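PDB 3A72: Exo-arabinanase from Penicillium chrysogenum, which hydrolyses the alpha-1,5 linkages of arabinan from the end of the chain, probably releasing arabinobiose. Local coordinates for residues 50-55 against 81-86; 22-27 against 39-44; 101-106 against 116-121; 72-77 against 128-133. All coordinates share one frame; numbering follows the deposited sequence.

In the fold
The six four-stranded antiparallel sheets form a six-bladed beta-propeller, and the four contacts fall on two consecutive blades. Contacts 2 and 3 are hairpins within one blade each, held by backbone hydrogen bonds between neighbouring strands. Contact 1 joins the two blades through apolar side chains and is buried like them. Contact 4 is a surface contact, in which the loop leading from the first blade to the second rests against the outermost strand of the second, with a water between them. Contacts 1 and 2 both reach the arabinofuranose, whereas contacts 3 and 4 meet farther out, where S106 and Y119 bond to the loop of 72-77.

Contact 1. Residues 50-55 against 81-86; sequences VYFPIY and YQPFLY. With AHR (alpha-L-arabinofuranose), chain B.
Between two neighbouring blades of the beta-propeller, F52 and I54 of strand 52-57 pack against P83 and L85 of strand 82-87, the innermost strand of the next blade. The axes of 52-55 and 82-86 come no closer than 9.4 Å, so side chains rather than backbones bridge the sheets. F52 CG, beside its backbone N and anti to the carbonyl carbon (chi1 -64°), is directed toward strand 82-87, and P83 lies over one face of the ring. P83 CB sits over the ring centre, 3.7 Å from the F52 centroid and only 4° off the normal, a CH-pi contact, and P83 CD comes within 3.7 Å of F52 CE1. At the ring edge, F52 CZ approaches Y81 O at 3.5 Å. Farther along the strands the packing thins to a single methyl pair, I54 CD1 against L85 CD2 at 4.2 Å.

The chain turns a corner at Y81, and the side chains of Y81 and Q82 leave the backbone away from 50-55; the Y81 ring and the Q82 amide meet the sugar. One face of the Y81 ring receives AHR C5 over its centre, 3.8 Å from Y81 CD1. Q82 OE1 accepts a hydrogen bond from E151 N, which fixes the amide so that its NH2 end meets the ligand. Q82 NE2 donates to AHR O5 over 2.9 Å, nearly straight at 170°.

Contact 2. Residues 22-27 against 39-44; sequences RTLYPR and TWENYS. With AHR (alpha-L-arabinofuranose), chain B.
The arabinofuranose pocket is lined here by Y25 and E41, whose side chains cross with ring and carboxylate planes only 16° apart. E41 OE2 accepts a hydrogen bond from AHR O5 at 2.7 Å and also touches Y25 CB, 3.5 Å away. The other oxygen, E41 OE1, accepts a hydrogen bond from Y43 OH at 2.6 Å from above the carboxylate plane, 40° out of it, while L24 CD2 lies alongside OE1 at 3.4 Å. OE2 also accepts from the backbone Q82 N, so two donors meet OE2 and one meets OE1.

These side chains stand on a hairpin of the two inner strands of a propeller blade. L24 and E41 form an antiparallel hydrogen-bonded pair, as do R27 and T39, but the register slips by one between them: a beta bulge, with Y25 and P26 lying across from W40. At the bulge W40 CA points its hydrogen at Y25 O, 3.4 Å away. Y25 CE2 covers one face of the R27 guanidinium, and R27 NH1 folds back to P26 O at 2.8 Å; R27 NH2 reaches T315. T23, on the face opposite L24 and E41, meets W40 CD1 through CG2 at 3.9 Å, and the indole meets the rings of Y55 and F12.

Contact 3. Residues 101-106 against 116-121; sequences LLAGSS and IVLYAS
L118 CG stands anti to its backbone N (chi1 -171°), whereas L101 CG lies beside its own N and anti to the carbonyl carbon (chi1 -56°), and the two leucines meet on one face of a propeller-blade hairpin. L118 CD1 touches L101 CB at 4.0 Å, and A103 CB borders the same methyl. L101 CD2 then reaches past to A120 CB, 3.7 Å away. The apolar side chains of this face, with I116 and beside S105, are turned toward the following blade: A103 and I116 pack on P152 of strand 149-157, and L101 on L161.

The strands 100-106 and 114-121 are the second and third of their four-stranded sheet and run antiparallel with an unbroken register. L102 and Y119 are a hydrogen-bonded pair, with Y119 N to L102 O at 2.8 Å and almost straight at 178°; G104 and V117 form the next such pair, with V117 N to G104 O at 2.9 Å. Between them A103 and L118 form a non-hydrogen-bonded pair, where A103 CA sends its hydrogen toward V117 O from 3.2 Å.

The opposite face carries L102, V117 and Y119. L102 packs toward F52 of the preceding blade, and the Y119 hydroxyl is hydrogen-bonded to T73 OG1 in the loop between the blades. G104 brings no side chain to this face. V117 CG2 lies at the edge of the Y119 ring, in its plane. The same methyl, V117 CG2, comes within 3.5 Å of G104 O.

Contact 4. Residues 72-77 against 128-133; sequences DTVNGY and WDFVSH
V74 and F130 make the close-packed half of this contact: the isopropyl group presses on one face of the phenyl ring, V74 CB 3.7 Å from F130 CD1. V74 CG2, anti to the backbone N, lies over the same face, 3.8 Å from the ring centroid and 14° off the normal, a CH-pi contact displaced toward the rim. On the opposite face S132 N lies 3.6 Å above the plane of the F130 ring, toward the rim.

The loop of 72-77 leads from the outermost strand of one propeller blade toward the short strand 79-80 and the innermost strand 82-87 of the next, and here it rests on strand 129-137, the outer edge of that second blade. V131 and S132 both face L118, a classic beta bulge beside the ring. Within the loop, D72 OD1 accepts N75 N at 2.9 Å from above the carboxylate plane, an Asx motif, while N75 CB lies over the centre of the Y77 ring.

Toward solvent the join is looser. T73 OG1, also hydrogen-bonded to Y119 OH, comes only within 4.1 Å of F130 CB, and a water spans the gap, 2.7 Å from T73 OG1 and accepting from F130 N at 3.2 Å. At the other end the exposed H133 ring lies beside V74 and N75, while N75 ND2 is bonded to S106 and D115.

Contact 1. Residues 50-55 against 81-86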
# COMPACT_ATOMS: atom_id res chain seq x y z
N VAL A 50 -13.67 -8.28 12.98
CA VAL A 50 -12.95 -7.04 12.68
C VAL A 50 -13.42 -6.45 11.34
O VAL A 50 -13.93 -7.12 10.43
CB VAL A 50 -11.43 -7.26 12.70
CG1 VAL A 50 -10.93 -7.54 14.11
CG2 VAL A 50 -10.99 -8.35 11.70
N TYR A 51 -13.21 -5.12 11.25
CA TYR A 51 -13.63 -4.32 10.12
C TYR A 51 -12.54 -3.32 9.78
O TYR A 51 -11.62 -3.08 10.58
CB TYR A 51 -14.99 -3.57 10.46
CG TYR A 51 -14.82 -2.74 11.73
CD1 TYR A 51 -14.25 -1.47 11.73
CD2 TYR A 51 -15.20 -3.23 12.95
CE1 TYR A 51 -14.06 -0.73 12.86
CE2 TYR A 51 -15.02 -2.50 14.11
CZ TYR A 51 -14.44 -1.24 14.06
OH TYR A 51 -14.27 -0.54 15.22
N PHE A 52 -12.65 -2.66 8.63
CA PHE A 52 -11.77 -1.54 8.29
C PHE A 52 -12.49 -0.21 8.53
O PHE A 52 -13.48 0.07 7.87
CB PHE A 52 -11.29 -1.61 6.87
CG PHE A 52 -10.41 -2.80 6.54
CD1 PHE A 52 -9.31 -3.14 7.34
CD2 PHE A 52 -10.66 -3.55 5.40
CE1 PHE A 52 -8.51 -4.23 7.00
CE2 PHE A 52 -9.85 -4.61 5.05
CZ PHE A 52 -8.78 -4.95 5.86
N PRO A 53 -12.00 0.60 9.46
CA PRO A 53 -12.62 1.91 9.71
C PRO A 53 -12.23 2.88 8.61
O PRO A 53 -11.15 2.79 8.08
CB PRO A 53 -12.02 2.35 11.04
CG PRO A 53 -10.71 1.65 11.11
CD PRO A 53 -10.87 0.34 10.37
N ILE A 54 -13.14 3.83 8.33
CA ILE A 54 -12.87 4.86 7.32
C ILE A 54 -12.97 6.19 8.02
O ILE A 54 -14.07 6.57 8.47
CB ILE A 54 -13.84 4.76 6.15
CG1 ILE A 54 -13.87 3.40 5.50
CG2 ILE A 54 -13.55 5.85 5.13
CD1 ILE A 54 -12.60 2.97 4.84
N TYR A 55 -11.85 6.90 8.15
CA TYR A 55 -11.79 8.22 8.78
C TYR A 55 -11.54 9.25 7.70
O TYR A 55 -10.76 9.05 6.79
CB TYR A 55 -10.69 8.28 9.83
CG TYR A 55 -11.08 7.73 11.20
CD1 TYR A 55 -11.62 6.47 11.37
CD2 TYR A 55 -10.82 8.47 12.34
CE1 TYR A 55 -11.92 5.99 12.59
CE2 TYR A 55 -11.13 7.99 13.60
CZ TYR A 55 -11.69 6.75 13.74
OH TYR A 55 -12.00 6.30 14.99
N TYR A 81 -6.59 -7.86 7.40
CA TYR A 81 -5.26 -7.47 6.98
C TYR A 81 -5.30 -6.66 5.66
O TYR A 81 -6.09 -6.94 4.76
CB TYR A 81 -4.35 -8.65 6.73
CG TYR A 81 -3.80 -9.38 7.94
CD1 TYR A 81 -3.94 -8.92 9.25
CD2 TYR A 81 -3.10 -10.59 7.74
CE1 TYR A 81 -3.40 -9.64 10.33
CE2 TYR A 81 -2.58 -11.29 8.78
CZ TYR A 81 -2.74 -10.81 10.09
OH TYR A 81 -2.20 -11.50 11.17
N GLN A 82 -4.37 -5.71 5.59
CA GLN A 82 -3.89 -5.18 4.32
C GLN A 82 -4.97 -4.52 3.45
O GLN A 82 -5.16 -4.84 2.30
CB GLN A 82 -3.16 -6.28 3.55
CG GLN A 82 -1.96 -6.79 4.33
CD GLN A 82 -1.75 -8.29 4.33
OE1 GLN A 82 -2.20 -9.00 3.41
NE2 GLN A 82 -1.01 -8.77 5.31
N PRO A 83 -5.65 -3.50 4.03
CA PRO A 83 -6.60 -2.73 3.22
C PRO A 83 -5.87 -1.93 2.17
O PRO A 83 -4.65 -1.70 2.19
CB PRO A 83 -7.25 -1.79 4.26
CG PRO A 83 -6.14 -1.56 5.26
CD PRO A 83 -5.46 -2.92 5.35
N PHE A 84 -6.64 -1.41 1.22
CA PHE A 84 -6.15 -0.48 0.19
C PHE A 84 -7.34 0.28 -0.34
O PHE A 84 -8.31 -0.32 -0.81
CB PHE A 84 -5.46 -1.23 -0.99
CG PHE A 84 -4.75 -0.25 -1.87
CD1 PHE A 84 -3.53 0.24 -1.51
CD2 PHE A 84 -5.32 0.25 -3.03
CE1 PHE A 84 -2.86 1.20 -2.21
CE2 PHE A 84 -4.66 1.21 -3.77
CZ PHE A 84 -3.44 1.69 -3.39
N LEU A 85 -7.30 1.62 -0.29
CA LEU A 85 -8.31 2.51 -0.82
C LEU A 85 -7.94 3.00 -2.20
O LEU A 85 -6.77 3.37 -2.42
CB LEU A 85 -8.54 3.69 0.10
CG LEU A 85 -9.28 3.39 1.39
CD1 LEU A 85 -9.10 4.55 2.36
CD2 LEU A 85 -10.77 3.18 1.10
N TYR A 86 -8.92 3.08 -3.11
CA TYR A 86 -8.61 3.57 -4.46
C TYR A 86 -9.84 4.23 -5.10
O TYR A 86 -10.86 3.57 -5.31
CB TYR A 86 -8.18 2.43 -5.37
CG TYR A 86 -7.63 2.86 -6.69
CD1 TYR A 86 -6.59 3.79 -6.78
CD2 TYR A 86 -8.11 2.35 -7.89
CE1 TYR A 86 -6.08 4.19 -7.99
CE2 TYR A 86 -7.58 2.73 -9.13
CZ TYR A 86 -6.58 3.64 -9.16
OH TYR A 86 -6.06 3.99 -10.41
O5 AHR B . -0.32 -6.98 7.51
C5 AHR B . -0.30 -7.85 8.69
C4 AHR B . 1.01 -8.62 8.69
O4 AHR B . 1.01 -9.51 7.52
C3 AHR B . 1.08 -9.61 9.84
O3 AHR B . 1.57 -8.99 11.05
C2 AHR B . 2.13 -10.60 9.30
O2 AHR B . 2.02 -11.91 9.89
C1 AHR B . 1.82 -10.65 7.80

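Contact 2. Residues 22-27 against 39-44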
# COMPACT_ATOMS: atom_id res chain seq x y z
N ARG A 22 -2.79 -3.51 17.72
CA ARG A 22 -3.92 -2.59 17.87
C ARG A 22 -4.30 -1.89 16.56
O ARG A 22 -5.45 -1.93 16.13
CB ARG A 22 -3.77 -1.62 19.02
CG ARG A 22 -3.53 -2.29 20.37
CD ARG A 22 -3.72 -1.33 21.53
NE ARG A 22 -3.61 -1.96 22.82
CZ ARG A 22 -2.49 -2.09 23.51
NH1 ARG A 22 -1.31 -1.66 23.03
NH2 ARG A 22 -2.56 -2.66 24.72
N THR A 23 -3.29 -1.24 15.95
CA THR A 23 -3.42 -0.68 14.62
C THR A 23 -2.17 -1.08 13.86
O THR A 23 -1.11 -1.30 14.44
CB THR A 23 -3.56 0.86 14.63
OG1 THR A 23 -2.40 1.49 15.20
CG2 THR A 23 -4.72 1.30 15.48
N LEU A 24 -2.29 -1.14 12.54
CA LEU A 24 -1.16 -1.44 11.66
C LEU A 24 -1.57 -1.16 10.22
O LEU A 24 -2.78 -1.21 9.93
CB LEU A 24 -0.78 -2.95 11.75
CG LEU A 24 0.66 -3.29 11.32
CD1 LEU A 24 1.68 -2.82 12.33
CD2 LEU A 24 0.77 -4.80 11.08
N TYR A 25 -0.64 -0.93 9.33
CA TYR A 25 -0.86 -0.98 7.90
C TYR A 25 -1.72 0.19 7.42
O TYR A 25 -2.89 0.03 7.04
CB TYR A 25 -1.44 -2.33 7.47
CG TYR A 25 -1.15 -2.72 6.04
CD1 TYR A 25 -0.20 -3.70 5.76
CD2 TYR A 25 -1.78 -2.09 4.96
CE1 TYR A 25 0.11 -4.07 4.44
CE2 TYR A 25 -1.48 -2.47 3.64
CZ TYR A 25 -0.56 -3.44 3.40
OH TYR A 25 -0.25 -3.86 2.12
N PRO A 26 -1.18 1.41 7.46
CA PRO A 26 -1.95 2.59 7.08
C PRO A 26 -2.15 2.63 5.59
O PRO A 26 -1.19 2.42 4.83
CB PRO A 26 -1.05 3.75 7.50
CG PRO A 26 0.34 3.19 7.31
CD PRO A 26 0.23 1.75 7.76
N ARG A 27 -3.33 3.00 5.13
CA ARG A 27 -3.58 3.34 3.72
C ARG A 27 -4.51 4.55 3.72
O ARG A 27 -5.29 4.78 4.62
CB ARG A 27 -4.12 2.17 2.92
CG ARG A 27 -3.09 1.05 2.70
CD ARG A 27 -2.02 1.48 1.73
NE ARG A 27 -1.05 0.44 1.39
CZ ARG A 27 0.13 0.27 2.02
NH1 ARG A 27 0.49 0.99 3.05
NH2 ARG A 27 0.95 -0.67 1.54
N THR A 39 -7.54 4.56 6.44
CA THR A 39 -7.91 3.29 7.02
C THR A 39 -6.66 2.54 7.46
O THR A 39 -5.51 3.00 7.26
CB THR A 39 -8.75 2.46 6.03
OG1 THR A 39 -9.34 1.34 6.70
CG2 THR A 39 -7.92 1.91 4.90
N TRP A 40 -6.84 1.41 8.13
CA TRP A 40 -5.80 0.62 8.74
C TRP A 40 -6.39 -0.70 9.18
O TRP A 40 -7.61 -0.85 9.29
CB TRP A 40 -5.17 1.36 9.94
CG TRP A 40 -6.16 1.79 10.97
CD1 TRP A 40 -6.61 1.07 12.03
CD2 TRP A 40 -6.86 3.04 11.00
NE1 TRP A 40 -7.53 1.85 12.69
CE2 TRP A 40 -7.72 3.04 12.13
CE3 TRP A 40 -6.84 4.22 10.24
CZ2 TRP A 40 -8.55 4.09 12.48
CZ3 TRP A 40 -7.66 5.28 10.57
CH2 TRP A 40 -8.48 5.22 11.70
N GLU A 41 -5.54 -1.67 9.45
CA GLU A 41 -5.88 -2.87 10.17
C GLU A 41 -6.22 -2.52 11.61
O GLU A 41 -5.40 -1.89 12.31
CB GLU A 41 -4.72 -3.86 10.19
CG GLU A 41 -4.28 -4.35 8.80
CD GLU A 41 -3.01 -5.16 8.78
OE1 GLU A 41 -2.37 -5.33 9.85
OE2 GLU A 41 -2.60 -5.59 7.65
N ASN A 42 -7.42 -2.89 12.03
CA ASN A 42 -8.01 -2.43 13.30
C ASN A 42 -8.26 -3.65 14.16
O ASN A 42 -9.21 -4.44 13.89
CB ASN A 42 -9.27 -1.64 12.95
CG ASN A 42 -9.88 -0.89 14.11
OD1 ASN A 42 -11.00 -1.27 14.65
ND2 ASN A 42 -9.28 0.09 14.55
N TYR A 43 -7.42 -3.85 15.14
CA TYR A 43 -7.37 -5.12 15.92
C TYR A 43 -8.29 -5.05 17.14
O TYR A 43 -7.89 -5.16 18.28
CB TYR A 43 -5.94 -5.44 16.30
CG TYR A 43 -5.02 -5.77 15.15
CD1 TYR A 43 -4.64 -7.07 14.90
CD2 TYR A 43 -4.52 -4.76 14.29
CE1 TYR A 43 -3.80 -7.42 13.85
CE2 TYR A 43 -3.68 -5.12 13.23
CZ TYR A 43 -3.34 -6.44 13.02
OH TYR A 43 -2.51 -6.82 11.99
N SER A 44 -9.56 -4.91 16.86
CA SER A 44 -10.60 -4.87 17.89
C SER A 44 -10.82 -6.29 18.41
O SER A 44 -10.71 -7.28 17.70
CB SER A 44 -11.84 -4.22 17.36
OG SER A 44 -12.36 -4.90 16.21
O5 AHR B . -0.32 -6.98 7.51
C5 AHR B . -0.30 -7.85 8.69
C4 AHR B . 1.01 -8.62 8.69
O4 AHR B . 1.01 -9.51 7.52
C3 AHR B . 1.08 -9.61 9.84
O3 AHR B . 1.57 -8.99 11.05
C2 AHR B . 2.13 -10.60 9.30
O2 AHR B . 2.02 -11.91 9.89
C1 AHR B . 1.82 -10.65 7.80

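Contact 3. Residues 101-106 against 116-121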
# COMPACT_ATOMS: atom_id res chain seq x y z
N LEU A 101 -13.10 2.40 -4.10
CA LEU A 101 -12.88 0.99 -3.86
C LEU A 101 -12.06 0.77 -2.59
O LEU A 101 -11.18 1.56 -2.25
CB LEU A 101 -12.17 0.33 -5.02
CG LEU A 101 -12.86 0.49 -6.37
CD1 LEU A 101 -12.02 -0.10 -7.49
CD2 LEU A 101 -14.25 -0.16 -6.33
N LEU A 102 -12.34 -0.34 -1.94
CA LEU A 102 -11.47 -0.87 -0.89
C LEU A 102 -11.19 -2.33 -1.25
O LEU A 102 -12.15 -3.12 -1.43
CB LEU A 102 -12.04 -0.76 0.52
CG LEU A 102 -11.13 -1.35 1.60
CD1 LEU A 102 -11.15 -0.57 2.88
CD2 LEU A 102 -11.44 -2.81 1.91
N ALA A 103 -9.92 -2.69 -1.35
CA ALA A 103 -9.51 -4.08 -1.36
C ALA A 103 -8.90 -4.41 -0.01
O ALA A 103 -8.28 -3.56 0.62
CB ALA A 103 -8.54 -4.37 -2.47
N GLY A 104 -9.02 -5.65 0.45
CA GLY A 104 -8.39 -6.05 1.67
C GLY A 104 -8.64 -7.50 1.95
O GLY A 104 -9.43 -8.13 1.22
N SER A 105 -8.00 -8.07 2.98
CA SER A 105 -8.04 -9.49 3.17
C SER A 105 -8.97 -9.90 4.30
O SER A 105 -8.80 -9.51 5.47
CB SER A 105 -6.63 -10.01 3.39
OG SER A 105 -6.64 -11.43 3.32
N SER A 106 -9.94 -10.74 3.94
CA SER A 106 -10.88 -11.40 4.83
C SER A 106 -10.24 -12.67 5.33
O SER A 106 -9.84 -13.53 4.54
CB SER A 106 -12.14 -11.73 4.02
OG SER A 106 -12.98 -12.64 4.73
N ILE A 116 -8.56 -11.88 -0.59
CA ILE A 116 -8.55 -10.47 -0.99
C ILE A 116 -9.86 -10.20 -1.68
O ILE A 116 -10.12 -10.76 -2.78
CB ILE A 116 -7.35 -10.12 -1.86
CG1 ILE A 116 -6.05 -10.35 -1.12
CG2 ILE A 116 -7.47 -8.69 -2.35
CD1 ILE A 116 -4.82 -10.28 -2.02
N VAL A 117 -10.68 -9.37 -1.06
CA VAL A 117 -12.02 -9.00 -1.51
C VAL A 117 -12.05 -7.52 -1.88
O VAL A 117 -11.22 -6.73 -1.42
CB VAL A 117 -13.06 -9.34 -0.45
CG1 VAL A 117 -13.16 -10.86 -0.26
CG2 VAL A 117 -12.85 -8.61 0.87
N LEU A 118 -13.01 -7.18 -2.72
CA LEU A 118 -13.21 -5.85 -3.26
C LEU A 118 -14.61 -5.34 -2.88
O LEU A 118 -15.60 -5.99 -3.22
CB LEU A 118 -13.03 -5.84 -4.80
CG LEU A 118 -13.03 -4.46 -5.43
CD1 LEU A 118 -11.81 -3.69 -5.07
CD2 LEU A 118 -13.17 -4.61 -6.94
N TYR A 119 -14.65 -4.19 -2.23
CA TYR A 119 -15.84 -3.44 -1.86
C TYR A 119 -15.83 -2.11 -2.61
O TYR A 119 -14.80 -1.54 -2.94
CB TYR A 119 -15.86 -3.18 -0.32
CG TYR A 119 -16.39 -4.38 0.42
CD1 TYR A 119 -17.68 -4.40 0.90
CD2 TYR A 119 -15.63 -5.53 0.63
CE1 TYR A 119 -18.20 -5.49 1.58
CE2 TYR A 119 -16.13 -6.65 1.26
CZ TYR A 119 -17.42 -6.63 1.74
OH TYR A 119 -17.89 -7.79 2.34
N ALA A 120 -17.04 -1.58 -2.86
CA ALA A 120 -17.20 -0.31 -3.56
C ALA A 120 -18.18 0.58 -2.83
O ALA A 120 -19.20 0.12 -2.26
CB ALA A 120 -17.69 -0.52 -4.97
N SER A 121 -17.92 1.87 -2.90
CA SER A 121 -18.77 2.91 -2.41
C SER A 121 -19.05 3.92 -3.51
O SER A 121 -18.10 4.37 -4.20
CB SER A 121 -18.09 3.66 -1.24
OG SER A 121 -18.83 4.81 -0.87

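Contact 4. Residues 72-77 against 128-133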
# COMPACT_ATOMS: atom_id res chain seq x y z
N ASP A 72 -17.07 -7.34 6.96
CA ASP A 72 -16.96 -8.56 6.16
C ASP A 72 -18.32 -9.18 5.96
O ASP A 72 -18.71 -10.18 6.60
CB ASP A 72 -16.02 -9.54 6.81
CG ASP A 72 -15.70 -10.74 5.89
OD1 ASP A 72 -16.31 -10.83 4.79
OD2 ASP A 72 -14.86 -11.56 6.31
N THR A 73 -19.11 -8.58 5.06
CA THR A 73 -20.43 -9.07 4.73
C THR A 73 -20.40 -10.30 3.83
O THR A 73 -21.39 -11.01 3.74
CB THR A 73 -21.26 -7.96 4.04
OG1 THR A 73 -20.59 -7.59 2.85
CG2 THR A 73 -21.46 -6.78 4.97
N VAL A 74 -19.26 -10.56 3.16
CA VAL A 74 -19.20 -11.67 2.22
C VAL A 74 -18.89 -12.98 2.95
O VAL A 74 -19.58 -14.02 2.65
CB VAL A 74 -18.26 -11.36 1.08
CG1 VAL A 74 -16.84 -11.06 1.51
CG2 VAL A 74 -18.34 -12.53 0.10
N ASN A 75 -17.93 -13.01 3.86
CA ASN A 75 -17.55 -14.22 4.55
C ASN A 75 -17.89 -14.26 6.03
O ASN A 75 -17.99 -15.32 6.62
CB ASN A 75 -16.04 -14.43 4.45
CG ASN A 75 -15.55 -14.66 3.03
OD1 ASN A 75 -16.23 -15.26 2.19
ND2 ASN A 75 -14.33 -14.20 2.77
N GLY A 76 -17.98 -13.11 6.67
CA GLY A 76 -18.18 -13.04 8.08
C GLY A 76 -16.94 -13.36 8.91
O GLY A 76 -17.06 -13.53 10.12
N TYR A 77 -15.80 -13.46 8.30
CA TYR A 77 -14.54 -13.81 8.95
C TYR A 77 -13.94 -12.62 9.68
O TYR A 77 -13.36 -12.75 10.78
CB TYR A 77 -13.50 -14.34 7.98
CG TYR A 77 -13.87 -15.55 7.15
CD1 TYR A 77 -14.90 -16.41 7.50
CD2 TYR A 77 -13.20 -15.83 5.97
CE1 TYR A 77 -15.22 -17.50 6.71
CE2 TYR A 77 -13.51 -16.89 5.16
CZ TYR A 77 -14.51 -17.71 5.52
OH TYR A 77 -14.81 -18.78 4.68
N TRP A 128 -21.04 1.05 1.62
CA TRP A 128 -20.19 0.07 0.91
C TRP A 128 -21.01 -1.13 0.52
O TRP A 128 -21.92 -1.58 1.26
CB TRP A 128 -19.05 -0.42 1.83
CG TRP A 128 -18.18 0.69 2.29
CD1 TRP A 128 -18.31 1.45 3.41
CD2 TRP A 128 -17.05 1.18 1.61
NE1 TRP A 128 -17.28 2.35 3.41
CE2 TRP A 128 -16.48 2.24 2.34
CE3 TRP A 128 -16.39 0.81 0.41
CZ2 TRP A 128 -15.36 2.91 1.92
CZ3 TRP A 128 -15.26 1.48 -0.00
CH2 TRP A 128 -14.73 2.53 0.76
N ASP A 129 -20.62 -1.73 -0.60
CA ASP A 129 -21.18 -2.99 -1.05
C ASP A 129 -20.06 -3.90 -1.55
O ASP A 129 -19.12 -3.47 -2.21
CB ASP A 129 -22.16 -2.81 -2.21
CG ASP A 129 -23.45 -2.23 -1.68
OD1 ASP A 129 -24.27 -2.99 -1.09
OD2 ASP A 129 -23.61 -1.01 -1.84
N PHE A 130 -20.20 -5.18 -1.26
CA PHE A 130 -19.28 -6.21 -1.79
C PHE A 130 -19.41 -6.26 -3.31
O PHE A 130 -20.53 -6.28 -3.82
CB PHE A 130 -19.60 -7.56 -1.17
CG PHE A 130 -18.85 -8.72 -1.81
CD1 PHE A 130 -17.54 -8.93 -1.57
CD2 PHE A 130 -19.50 -9.58 -2.66
CE1 PHE A 130 -16.86 -9.94 -2.18
CE2 PHE A 130 -18.83 -10.62 -3.28
CZ PHE A 130 -17.48 -10.81 -3.04
N VAL A 131 -18.28 -6.35 -4.00
CA VAL A 131 -18.24 -6.51 -5.45
C VAL A 131 -17.74 -7.86 -5.87
O VAL A 131 -18.44 -8.56 -6.64
CB VAL A 131 -17.41 -5.38 -6.12
CG1 VAL A 131 -17.47 -5.56 -7.62
CG2 VAL A 131 -17.90 -3.99 -5.74
N SER A 132 -16.55 -8.29 -5.43
CA SER A 132 -16.02 -9.56 -5.88
C SER A 132 -14.88 -10.01 -4.95
O SER A 132 -14.27 -9.22 -4.24
CB SER A 132 -15.55 -9.47 -7.30
OG SER A 132 -14.50 -8.57 -7.36
N HIS A 133 -14.59 -11.31 -5.07
CA HIS A 133 -13.31 -11.83 -4.61
C HIS A 133 -12.28 -11.60 -5.70
O HIS A 133 -12.57 -11.84 -6.87
CB HIS A 133 -13.38 -13.33 -4.41
CG HIS A 133 -14.35 -13.76 -3.37
ND1 HIS A 133 -15.71 -14.08 -3.47
CD2 HIS A 133 -14.05 -13.90 -2.09
CE1 HIS A 133 -16.17 -14.40 -2.24
NE2 HIS A 133 -15.16 -14.29 -1.37
O HOH W 1 -21.92 -5.84 1.34